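Local coordinates for protein amino Transferase (Eubacterium rectale, PDB 3ELE) that probably transfers amino groups between amino acids and keto acids with bound pyridoxal-5'-phosphate, as a class I and II aminotransferase, at residues L21-G25 / K353-I359; E222-D226 / Y309-R313. One frame throughout, in Å; residues are numbered along the deposited sequence.

Contact 1: residues L21-G25 / K353-I359. With EDO (1,2-ethanediol), chain G.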
ATOM      1  N   LEU A  21      25.520   3.819   4.728  1.00 42.98           N
ATOM      2  CA  LEU A  21      26.302   5.063   4.700  1.00 42.71           C
ATOM      3  C   LEU A  21      25.666   6.080   5.653  1.00 42.88           C
ATOM      4  O   LEU A  21      26.381   6.708   6.435  1.00 43.15           O
ATOM      5  CB  LEU A  21      26.397   5.613   3.268  1.00 42.59           C
ATOM      6  CG  LEU A  21      27.315   6.804   3.015  1.00 41.68           C
ATOM      7  CD1 LEU A  21      28.721   6.442   3.389  1.00 38.10           C
ATOM      8  CD2 LEU A  21      27.233   7.227   1.548  1.00 41.44           C
ATOM      9  N   PHE A  22      24.334   6.208   5.617  1.00 44.27           N
ATOM     10  CA  PHE A  22      23.607   7.096   6.550  1.00 45.69           C
ATOM     11  C   PHE A  22      23.849   6.739   8.030  1.00 46.00           C
ATOM     12  O   PHE A  22      24.135   7.631   8.843  1.00 46.09           O
ATOM     13  CB  PHE A  22      22.099   7.140   6.257  1.00 47.05           C
ATOM     14  CG  PHE A  22      21.323   7.935   7.270  1.00 50.08           C
ATOM     15  CD1 PHE A  22      21.377   9.330   7.257  1.00 52.32           C
ATOM     16  CD2 PHE A  22      20.590   7.294   8.284  1.00 54.07           C
ATOM     17  CE1 PHE A  22      20.681  10.096   8.223  1.00 54.30           C
ATOM     18  CE2 PHE A  22      19.888   8.042   9.255  1.00 54.85           C
ATOM     19  CZ  PHE A  22      19.938   9.452   9.224  1.00 53.65           C
ATOM     20  N   GLU A  23      23.715   5.452   8.367  1.00 45.72           N
ATOM     21  CA  GLU A  23      23.966   4.952   9.737  1.00 45.11           C
ATOM     22  C   GLU A  23      25.440   5.077  10.124  1.00 44.05           C
ATOM     23  O   GLU A  23      25.746   5.374  11.283  1.00 44.41           O
ATOM     24  CB  GLU A  23      23.500   3.497   9.901  1.00 46.15           C
ATOM     25  CG  GLU A  23      21.989   3.286   9.701  1.00 51.93           C
ATOM     26  CD  GLU A  23      21.124   3.995  10.741  1.00 60.77           C
ATOM     27  OE1 GLU A  23      21.456   3.925  11.958  1.00 62.69           O
ATOM     28  OE2 GLU A  23      20.104   4.611  10.338  1.00 62.66           O
ATOM     29  N   TYR A  24      26.349   4.840   9.168  1.00 42.33           N
ATOM     30  CA  TYR A  24      27.791   5.086   9.379  1.00 41.52           C
ATOM     31  C   TYR A  24      28.060   6.540   9.822  1.00 41.66           C
ATOM     32  O   TYR A  24      28.883   6.771  10.717  1.00 41.87           O
ATOM     33  CB  TYR A  24      28.604   4.732   8.122  1.00 41.23           C
ATOM     34  CG  TYR A  24      30.067   5.105   8.179  1.00 37.31           C
ATOM     35  CD1 TYR A  24      30.981   4.296   8.849  1.00 36.48           C
ATOM     36  CD2 TYR A  24      30.545   6.267   7.548  1.00 39.56           C
ATOM     37  CE1 TYR A  24      32.340   4.627   8.909  1.00 37.87           C
ATOM     38  CE2 TYR A  24      31.905   6.617   7.601  1.00 37.46           C
ATOM     39  CZ  TYR A  24      32.799   5.792   8.283  1.00 36.86           C
ATOM     40  OH  TYR A  24      34.132   6.096   8.347  1.00 35.05           O
ATOM     41  N   GLY A  25      27.369   7.505   9.205  1.00 41.77           N
ATOM     42  CA  GLY A  25      27.499   8.928   9.577  1.00 42.71           C
ATOM     43  C   GLY A  25      27.075   9.247  11.012  1.00 42.69           C
ATOM     44  O   GLY A  25      27.690  10.097  11.665  1.00 42.54           O
ATOM     45  N   LYS A 353      35.216   9.428   2.135  1.00 39.70           N
ATOM     46  CA  LYS A 353      34.938   8.875   3.485  1.00 41.34           C
ATOM     47  C   LYS A 353      36.073   9.164   4.492  1.00 42.55           C
ATOM     48  O   LYS A 353      35.792   9.385   5.668  1.00 44.16           O
ATOM     49  CB  LYS A 353      34.657   7.359   3.419  1.00 41.42           C
ATOM     50  CG  LYS A 353      33.414   6.910   4.121  1.00 39.90           C
ATOM     51  CD  LYS A 353      33.247   5.414   3.946  1.00 43.61           C
ATOM     52  CE  LYS A 353      31.844   4.951   4.215  1.00 43.77           C
ATOM     53  NZ  LYS A 353      31.734   3.467   4.043  1.00 46.79           N
ATOM     54  N   GLU A 354      37.333   9.208   4.028  1.00 42.84           N
ATOM     55  CA  GLU A 354      38.491   9.553   4.889  1.00 41.91           C
ATOM     56  C   GLU A 354      38.401  10.949   5.538  1.00 41.26           C
ATOM     57  O   GLU A 354      39.095  11.197   6.537  1.00 41.54           O
ATOM     58  CB  GLU A 354      39.835   9.493   4.129  1.00 41.60           C
ATOM     59  CG  GLU A 354      40.235   8.146   3.522  1.00 44.00           C
ATOM     60  CD  GLU A 354      41.622   8.163   2.838  1.00 43.81           C
ATOM     61  OE1 GLU A 354      42.150   9.247   2.503  1.00 46.90           O
ATOM     62  OE2 GLU A 354      42.193   7.070   2.626  1.00 49.94           O
ATOM     63  N   GLU A 355      37.623  11.861   4.942  1.00 39.56           N
ATOM     64  CA  GLU A 355      37.411  13.226   5.464  1.00 38.71           C
ATOM     65  C   GLU A 355      35.959  13.451   5.898  1.00 38.35           C
ATOM     66  O   GLU A 355      35.503  14.599   5.994  1.00 37.42           O
ATOM     67  CB  GLU A 355      37.808  14.273   4.400  1.00 38.55           C
ATOM     68  CG  GLU A 355      39.194  14.070   3.766  1.00 40.88           C
ATOM     69  CD  GLU A 355      40.315  13.958   4.788  1.00 43.36           C
ATOM     70  OE1 GLU A 355      40.261  14.672   5.813  1.00 46.62           O
ATOM     71  OE2 GLU A 355      41.253  13.161   4.558  1.00 43.98           O
ATOM     72  N   ASP A 356      35.254  12.347   6.174  1.00 37.70           N
ATOM     73  CA  ASP A 356      33.859  12.338   6.622  1.00 36.63           C
ATOM     74  C   ASP A 356      32.836  12.984   5.678  1.00 35.84           C
ATOM     75  O   ASP A 356      31.811  13.515   6.128  1.00 35.17           O
ATOM     76  CB  ASP A 356      33.762  12.870   8.067  1.00 35.92           C
ATOM     77  CG  ASP A 356      34.383  11.926   9.073  1.00 37.48           C
ATOM     78  OD1 ASP A 356      33.878  10.784   9.177  1.00 31.25           O
ATOM     79  OD2 ASP A 356      35.328  12.341   9.787  1.00 31.83           O
ATOM     80  N   VAL A 357      33.108  12.878   4.371  1.00 35.91           N
ATOM     81  CA  VAL A 357      32.199  13.313   3.322  1.00 34.69           C
ATOM     82  C   VAL A 357      31.535  12.041   2.827  1.00 35.85           C
ATOM     83  O   VAL A 357      32.206  11.170   2.256  1.00 37.86           O
ATOM     84  CB  VAL A 357      32.930  14.060   2.192  1.00 35.84           C
ATOM     85  CG1 VAL A 357      31.976  14.355   1.030  1.00 28.83           C
ATOM     86  CG2 VAL A 357      33.549  15.370   2.749  1.00 26.51           C
ATOM     87  N   LEU A 358      30.221  11.945   3.042  1.00 34.22           N
ATOM     88  CA  LEU A 358      29.440  10.779   2.709  1.00 33.99           C
ATOM     89  C   LEU A 358      28.653  11.039   1.412  1.00 32.76           C
ATOM     90  O   LEU A 358      27.598  11.665   1.405  1.00 33.69           O
ATOM     91  CB  LEU A 358      28.546  10.371   3.892  1.00 33.26           C
ATOM     92  CG  LEU A 358      29.206  10.410   5.286  1.00 33.25           C
ATOM     93  CD1 LEU A 358      28.254   9.886   6.346  1.00 34.24           C
ATOM     94  CD2 LEU A 358      30.491   9.623   5.322  1.00 34.84           C
ATOM     95  N   ILE A 359      29.246  10.597   0.311  1.00 31.42           N
ATOM     96  CA  ILE A 359      28.677  10.722  -1.036  1.00 31.01           C
ATOM     97  C   ILE A 359      28.471   9.328  -1.552  1.00 30.56           C
ATOM     98  O   ILE A 359      29.068   8.392  -1.038  1.00 29.88           O
ATOM     99  CB  ILE A 359      29.538  11.614  -1.975  1.00 31.50           C
ATOM    100  CG1 ILE A 359      31.005  11.137  -2.069  1.00 30.03           C
ATOM    101  CG2 ILE A 359      29.486  13.003  -1.454  1.00 27.10           C
ATOM    102  CD1 ILE A 359      31.892  11.989  -2.939  1.00 30.84           C
TER
HETATM  103  C1  EDO G 502      38.366   9.110   8.849  1.00 59.12           C
HETATM  104  O1  EDO G 502      39.756   9.372   8.633  1.00 62.69           O
HETATM  105  C2  EDO G 502      38.216   7.902   9.756  1.00 59.55           C
HETATM  106  O2  EDO G 502      36.989   7.237   9.451  1.00 60.38           O
HETATM  107  O   HOH W   1      34.486   8.677   7.675  1.00 38.81           O
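Residues 21-25 are one turn of helix 17-32, with Gly25 N hydrogen-bonded to Leu21 O at 3.0 Å. Residues 353-359 leave the end of helix 345-353 through a type I turn from Lys353 to Asp356 and run into the short strand 357-358. Asp356 has positive phi and is the C' residue of a Schellman motif; its N reaches Lys353 O at 3.1 Å. The closest CA atoms, those of Leu21 and Leu358, are 6.8 Å apart. Strand 357-358 pairs in parallel with strand 38-39. The contact joins helix 17-32, near the N-terminus, to the C-terminal part of this aminotransferase fold. Leu21 and Leu358 form the apolar centre, with Leu21 CG 3.9 Å from Leu358 CB. Leu358 CD1 lies 3.5 Å from Gly25 CA, where a CB would clash. The Lys353 side chain lies over one face of the Tyr24 ring. Lys353 NZ is 4.6 Å from the Tyr24 ring centroid in a cation-pi contact, and Lys353 CE is 4.1 Å from it in a CH-pi contact. Leu358 CD2 meets the ring edge at Tyr24 CD2, 4.0 Å away. A water accepts from Tyr24 OH (2.7 Å) and donates to Lys353 O (2.5 Å) and Asp356 OD1 (2.7 Å). Asp356 OD1 also pairs with Arg28.

Contact 2: residues E222-D226 / Y309-R313; sequences EIVYD and YKENR
Asp226 forms a salt-bridge network with Lys310 and Arg313. In this fold type I PLP-dependent aminotransferase, it joins the loop between strands 213-217 and 240-245 of the mixed sheet to helix 306-323. Arg313 NH2 donates to Asp226 OD2 at 3.3 Å, Arg313 NH1 adds a weak bond to it at 3.4 Å, and Lys310 NZ lies 3.4 Å from Asp226 OD1. Lys310 (chi t, t, t, m) also pairs with Asp314, and Arg313 NH1 (chi1-chi3 t, t, p) hydrogen-bonds to Pro330 O. The loop makes an inverse gamma turn centred on Ile223, runs extended through Val224 and Tyr225, and turns at Asp226 (phi/psi 58/32). CA pairs are Tyr225-Lys310, 6.6 Å, and Ile223-Tyr309, 8.2 Å. With Tyr225 at chi1 m, Tyr225 CB lies over the Arg313 guanidinium, 3.5 Å from Arg313 NH1, and Tyr225 CD1 is 3.6 Å from Lys310 CB. Tyr225 OH hydrogen-bonds to Ala333 O and lies 3.4 Å from Tyr309 CB. With Tyr309 at chi1 m, Ile223 CD1 is 3.5 Å from Tyr309 CE2.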
ATOM      1  N   GLU A 222       7.581  19.843  -9.203  1.00 35.85           N
ATOM      2  CA  GLU A 222       7.619  21.226  -8.689  1.00 35.85           C
ATOM      3  C   GLU A 222       8.981  21.633  -8.108  1.00 36.55           C
ATOM      4  O   GLU A 222       9.173  22.812  -7.823  1.00 36.74           O
ATOM      5  CB  GLU A 222       6.507  21.508  -7.676  1.00 36.58           C
ATOM      6  CG  GLU A 222       5.081  21.369  -8.230  1.00 33.02           C
ATOM      7  CD  GLU A 222       4.628  19.940  -8.409  1.00 36.26           C
ATOM      8  OE1 GLU A 222       5.093  19.059  -7.636  1.00 36.00           O
ATOM      9  OE2 GLU A 222       3.813  19.698  -9.336  1.00 32.31           O
ATOM     10  N   ILE A 223       9.897  20.671  -7.916  1.00 36.47           N
ATOM     11  CA  ILE A 223      11.261  20.933  -7.445  1.00 37.34           C
ATOM     12  C   ILE A 223      12.101  21.173  -8.700  1.00 36.06           C
ATOM     13  O   ILE A 223      12.833  20.307  -9.163  1.00 33.62           O
ATOM     14  CB  ILE A 223      11.835  19.797  -6.533  1.00 38.00           C
ATOM     15  CG1 ILE A 223      10.856  19.524  -5.364  1.00 42.01           C
ATOM     16  CG2 ILE A 223      13.265  20.160  -6.040  1.00 34.83           C
ATOM     17  CD1 ILE A 223      11.498  18.981  -4.087  1.00 40.61           C
ATOM     18  N   VAL A 224      11.923  22.366  -9.260  1.00 36.82           N
ATOM     19  CA  VAL A 224      12.611  22.806 -10.485  1.00 37.18           C
ATOM     20  C   VAL A 224      12.980  24.282 -10.280  1.00 36.44           C
ATOM     21  O   VAL A 224      12.252  25.009  -9.596  1.00 34.99           O
ATOM     22  CB  VAL A 224      11.760  22.528 -11.770  1.00 37.43           C
ATOM     23  CG1 VAL A 224      10.419  23.260 -11.729  1.00 39.23           C
ATOM     24  CG2 VAL A 224      12.555  22.886 -13.049  1.00 36.47           C
ATOM     25  N   TYR A 225      14.097  24.709 -10.883  1.00 36.59           N
ATOM     26  CA  TYR A 225      14.686  26.037 -10.641  1.00 36.09           C
ATOM     27  C   TYR A 225      14.843  26.885 -11.890  1.00 37.05           C
ATOM     28  O   TYR A 225      14.835  26.358 -13.001  1.00 36.82           O
ATOM     29  CB  TYR A 225      16.081  25.860 -10.014  1.00 35.71           C
ATOM     30  CG  TYR A 225      16.146  24.788  -8.946  1.00 34.87           C
ATOM     31  CD1 TYR A 225      15.451  24.939  -7.747  1.00 30.80           C
ATOM     32  CD2 TYR A 225      16.887  23.602  -9.145  1.00 32.51           C
ATOM     33  CE1 TYR A 225      15.491  23.957  -6.748  1.00 28.46           C
ATOM     34  CE2 TYR A 225      16.946  22.611  -8.145  1.00 33.26           C
ATOM     35  CZ  TYR A 225      16.238  22.794  -6.942  1.00 36.65           C
ATOM     36  OH  TYR A 225      16.246  21.819  -5.954  1.00 34.15           O
ATOM     37  N   ASP A 226      15.014  28.190 -11.666  1.00 38.79           N
ATOM     38  CA  ASP A 226      15.306  29.217 -12.700  1.00 40.73           C
ATOM     39  C   ASP A 226      14.272  29.340 -13.834  1.00 40.22           C
ATOM     40  O   ASP A 226      14.627  29.680 -14.976  1.00 39.74           O
ATOM     41  CB  ASP A 226      16.709  28.980 -13.325  1.00 41.81           C
ATOM     42  CG  ASP A 226      17.833  28.912 -12.297  1.00 43.99           C
ATOM     43  OD1 ASP A 226      17.742  29.572 -11.238  1.00 46.48           O
ATOM     44  OD2 ASP A 226      18.832  28.211 -12.596  1.00 46.73           O
ATOM     45  N   TYR A 309      15.934  24.801  -1.311  1.00 34.74           N
ATOM     46  CA  TYR A 309      16.692  23.812  -2.071  1.00 35.78           C
ATOM     47  C   TYR A 309      17.583  24.444  -3.154  1.00 36.05           C
ATOM     48  O   TYR A 309      18.692  23.933  -3.422  1.00 34.87           O
ATOM     49  CB  TYR A 309      15.761  22.787  -2.746  1.00 35.92           C
ATOM     50  CG  TYR A 309      14.981  21.836  -1.838  1.00 34.47           C
ATOM     51  CD1 TYR A 309      15.606  21.160  -0.783  1.00 34.76           C
ATOM     52  CD2 TYR A 309      13.643  21.508  -2.123  1.00 39.01           C
ATOM     53  CE1 TYR A 309      14.908  20.240   0.010  1.00 39.05           C
ATOM     54  CE2 TYR A 309      12.932  20.560  -1.341  1.00 36.62           C
ATOM     55  CZ  TYR A 309      13.572  19.935  -0.275  1.00 40.24           C
ATOM     56  OH  TYR A 309      12.900  19.016   0.503  1.00 37.86           O
ATOM     57  N   LYS A 310      17.073  25.493  -3.813  1.00 37.58           N
ATOM     58  CA  LYS A 310      17.822  26.227  -4.862  1.00 38.19           C
ATOM     59  C   LYS A 310      19.069  26.850  -4.255  1.00 37.63           C
ATOM     60  O   LYS A 310      20.137  26.758  -4.843  1.00 38.05           O
ATOM     61  CB  LYS A 310      16.992  27.342  -5.505  1.00 38.58           C
ATOM     62  CG  LYS A 310      17.654  28.065  -6.716  1.00 38.62           C
ATOM     63  CD  LYS A 310      17.111  29.481  -6.831  1.00 45.30           C
ATOM     64  CE  LYS A 310      17.578  30.200  -8.087  1.00 49.75           C
ATOM     65  NZ  LYS A 310      19.077  30.338  -8.251  1.00 54.16           N
ATOM     66  N   GLU A 311      18.913  27.499  -3.102  1.00 38.00           N
ATOM     67  CA  GLU A 311      20.042  28.118  -2.379  1.00 38.58           C
ATOM     68  C   GLU A 311      21.136  27.097  -2.058  1.00 36.81           C
ATOM     69  O   GLU A 311      22.313  27.392  -2.239  1.00 36.33           O
ATOM     70  CB  GLU A 311      19.573  28.857  -1.123  1.00 38.49           C
ATOM     71  CG  GLU A 311      18.869  30.170  -1.432  1.00 42.14           C
ATOM     72  CD  GLU A 311      18.525  31.005  -0.192  1.00 43.39           C
ATOM     73  OE1 GLU A 311      18.638  30.500   0.957  1.00 52.81           O
ATOM     74  OE2 GLU A 311      18.145  32.192  -0.378  1.00 52.50           O
ATOM     75  N   ASN A 312      20.735  25.898  -1.622  1.00 36.47           N
ATOM     76  CA  ASN A 312      21.683  24.789  -1.383  1.00 36.26           C
ATOM     77  C   ASN A 312      22.381  24.335  -2.671  1.00 34.88           C
ATOM     78  O   ASN A 312      23.585  24.107  -2.642  1.00 33.87           O
ATOM     79  CB  ASN A 312      21.022  23.581  -0.678  1.00 36.32           C
ATOM     80  CG  ASN A 312      20.767  23.818   0.825  1.00 30.80           C
ATOM     81  OD1 ASN A 312      21.046  24.883   1.375  1.00 37.96           O
ATOM     82  ND2 ASN A 312      20.217  22.807   1.480  1.00 29.53           N
ATOM     83  N   ARG A 313      21.630  24.229  -3.780  1.00 35.28           N
ATOM     84  CA  ARG A 313      22.194  23.861  -5.093  1.00 35.05           C
ATOM     85  C   ARG A 313      23.306  24.818  -5.480  1.00 34.21           C
ATOM     86  O   ARG A 313      24.402  24.385  -5.780  1.00 34.79           O
ATOM     87  CB  ARG A 313      21.144  23.884  -6.220  1.00 35.54           C
ATOM     88  CG  ARG A 313      21.667  23.367  -7.589  1.00 36.16           C
ATOM     89  CD  ARG A 313      20.796  23.816  -8.772  1.00 35.70           C
ATOM     90  NE  ARG A 313      20.675  25.272  -8.831  1.00 37.39           N
ATOM     91  CZ  ARG A 313      20.039  25.968  -9.778  1.00 36.16           C
ATOM     92  NH1 ARG A 313      19.474  25.377 -10.813  1.00 37.73           N
ATOM     93  NH2 ARG A 313      19.993  27.294  -9.702  1.00 33.03           N
TER

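How the contacts relate
The centres of contacts 1 and 2 are 24 Å apart, and their nearest atoms are about 13 Å apart, so they do not touch. Along the chain, contact 2 is nested inside the loop closed by contact 1. Both bring chain after residue 300 against earlier chain: a helix near the N-terminus in contact 1, a loop of the mixed sheet in contact 2. In contact 2, the Ile223 side chain is about 10 Å from a bound PLP, and its loop follows the pocket residues Asp217, Pro219 and Tyr220. Contact 1 contributes no residue to that pocket. It lies 23 Å from the chain centre, against 16 Å for contact 2.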